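Local coordinates for protein diguanylate cyclase TpbB (Pseudomonas aeruginosa, PDB 4IOB) that catalyses the condensation of two GTP molecules into the second messenger cyclic di-GMP, a signal that promotes biofilm formation, at residues R94-I99 with G153-A158. Residues are numbered along the deposited sequence; the frame is centred on the assembly and turned at random.
Sequences RIADNI and GSRRLA
Arg155 lays the aliphatic part of its side chain over the methyl of Ala96, its CD lying 3.9 Å from Ala96 CB and its own CB also against that methyl. The contact belongs to the GGDEF domain, the catalytic domain of diguanylate cyclases, and joins helix 89-102 to strand 155-157, which runs along one border of the central mixed sheet beside strand 119-126. Alanine suits this buried position because its short side chain lets the helix settle close to the sheet, where the same methyl also touches Ile121 and Ile123; Ala96 CA and Arg155 CA, the nearest CA pair of the two segments, are 6.7 Å apart. Arginine suits the border because it serves two surroundings: its methylenes pack on Ala96, and the side chain also touches Leu93 and Ile100 of the helix, while NE, where the guanidinium group begins, meets the carboxylate of Asp97, the next residue of the helix. Arg155 CG sits between the backbone N and the carbonyl carbon (chi1 41°), and a bend at chi2 then carries the chain past the methyl, bringing NE beside Asp97 OD1. The carboxylate and guanidinium planes are turned 33° apart. A salt bridge between two partly exposed residues completes the contact: Arg155 NE donates to Asp97 OD1 at 2.6 Å, a bent bond (138° at the hydrogen) that meets the syn lone pair of OD1, with this oxygen close to the guanidinium plane.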
loop_
_atom_site.group_PDB
_atom_site.type_symbol
_atom_site.label_atom_id
_atom_site.label_comp_id
_atom_site.label_asym_id
_atom_site.label_seq_id
_atom_site.Cartn_x
_atom_site.Cartn_y
_atom_site.Cartn_z
ATOM N N ARG A 94 0.138 -4.749 11.752
ATOM C CA ARG A 94 -0.257 -6.146 11.631
ATOM C C ARG A 94 -0.699 -6.460 10.205
ATOM O O ARG A 94 -0.297 -7.470 9.625
ATOM C CB ARG A 94 -1.392 -6.456 12.608
ATOM C CG ARG A 94 -1.798 -7.920 12.663
ATOM C CD ARG A 94 -0.900 -8.714 13.598
ATOM N N ILE A 95 -1.531 -5.586 9.648
ATOM C CA ILE A 95 -2.030 -5.759 8.288
ATOM C C ILE A 95 -0.895 -5.662 7.274
ATOM O O ILE A 95 -0.859 -6.408 6.296
ATOM C CB ILE A 95 -3.112 -4.719 7.949
ATOM C CG1 ILE A 95 -4.325 -4.894 8.867
ATOM C CG2 ILE A 95 -3.526 -4.835 6.489
ATOM C CD1 ILE A 95 -5.448 -3.921 8.588
ATOM N N ALA A 96 0.031 -4.738 7.515
ATOM C CA ALA A 96 1.191 -4.572 6.649
ATOM C C ALA A 96 2.051 -5.830 6.655
ATOM O O ALA A 96 2.499 -6.293 5.606
ATOM C CB ALA A 96 2.008 -3.365 7.080
ATOM N N ASP A 97 2.282 -6.379 7.845
ATOM C CA ASP A 97 3.031 -7.622 7.978
ATOM C C ASP A 97 2.397 -8.712 7.123
ATOM O O ASP A 97 3.091 -9.467 6.443
ATOM C CB ASP A 97 3.076 -8.070 9.440
ATOM C CG ASP A 97 3.877 -7.128 10.315
ATOM O OD1 ASP A 97 4.518 -6.204 9.770
ATOM O OD2 ASP A 97 3.868 -7.313 11.551
ATOM N N ASN A 98 1.071 -8.786 7.165
ATOM C CA ASN A 98 0.330 -9.784 6.403
ATOM C C ASN A 98 0.456 -9.571 4.898
ATOM O O ASN A 98 0.588 -10.529 4.135
ATOM C CB ASN A 98 -1.143 -9.784 6.814
ATOM C CG ASN A 98 -1.336 -10.076 8.290
ATOM O OD1 ASN A 98 -0.392 -10.442 8.991
ATOM N ND2 ASN A 98 -2.564 -9.914 8.769
ATOM N N ILE A 99 0.410 -8.312 4.477
ATOM C CA ILE A 99 0.534 -7.974 3.064
ATOM C C ILE A 99 1.902 -8.378 2.523
ATOM O O ILE A 99 2.009 -8.923 1.424
ATOM C CB ILE A 99 0.320 -6.468 2.823
ATOM C CG1 ILE A 99 -1.112 -6.069 3.183
ATOM C CG2 ILE A 99 0.623 -6.113 1.375
ATOM C CD1 ILE A 99 -1.424 -4.612 2.921
ATOM N N GLY A 153 11.074 -4.761 0.849
ATOM C CA GLY A 153 10.251 -5.855 1.345
ATOM C C GLY A 153 9.966 -5.628 2.815
ATOM O O GLY A 153 9.679 -6.566 3.559
ATOM N N SER A 154 10.052 -4.368 3.231
ATOM C CA SER A 154 9.832 -3.996 4.619
ATOM C C SER A 154 8.763 -2.918 4.740
ATOM O O SER A 154 8.473 -2.203 3.780
ATOM C CB SER A 154 11.136 -3.501 5.249
ATOM O OG SER A 154 11.587 -2.313 4.620
ATOM N N ARG A 155 8.179 -2.814 5.926
ATOM C CA ARG A 155 7.216 -1.766 6.228
ATOM C C ARG A 155 7.877 -0.739 7.137
ATOM O O ARG A 155 8.795 -1.066 7.889
ATOM C CB ARG A 155 5.993 -2.358 6.920
ATOM C CG ARG A 155 6.350 -3.424 7.939
ATOM C CD ARG A 155 5.391 -3.421 9.113
ATOM N NE ARG A 155 5.956 -4.142 10.248
ATOM C CZ ARG A 155 6.970 -3.692 10.981
ATOM N NH1 ARG A 155 7.532 -2.526 10.694
ATOM N NH2 ARG A 155 7.424 -4.410 11.999
ATOM N N ARG A 156 7.407 0.501 7.073
ATOM C CA ARG A 156 8.037 1.587 7.813
ATOM C C ARG A 156 7.023 2.633 8.261
ATOM O O ARG A 156 6.257 3.156 7.452
ATOM C CB ARG A 156 9.126 2.234 6.954
ATOM C CG ARG A 156 9.543 3.632 7.384
ATOM C CD ARG A 156 10.540 3.608 8.530
ATOM N NE ARG A 156 11.303 4.851 8.592
ATOM C CZ ARG A 156 10.811 6.008 9.026
ATOM N NH1 ARG A 156 9.552 6.083 9.437
ATOM N NH2 ARG A 156 11.577 7.091 9.047
ATOM N N LEU A 157 7.021 2.931 9.556
ATOM C CA LEU A 157 6.143 3.959 10.100
ATOM C C LEU A 157 6.802 5.326 10.033
ATOM O O LEU A 157 7.914 5.519 10.525
ATOM C CB LEU A 157 5.758 3.638 11.544
ATOM C CG LEU A 157 4.603 2.655 11.736
ATOM C CD1 LEU A 157 4.443 2.307 13.208
ATOM C CD2 LEU A 157 3.310 3.230 11.175
ATOM N N ALA A 158 6.105 6.276 9.422
ATOM C CA ALA A 158 6.620 7.626 9.295
ATOM C C ALA A 158 7.026 8.198 10.648
ATOM O O ALA A 158 6.497 7.815 11.692
ATOM C CB ALA A 158 5.587 8.524 8.631
#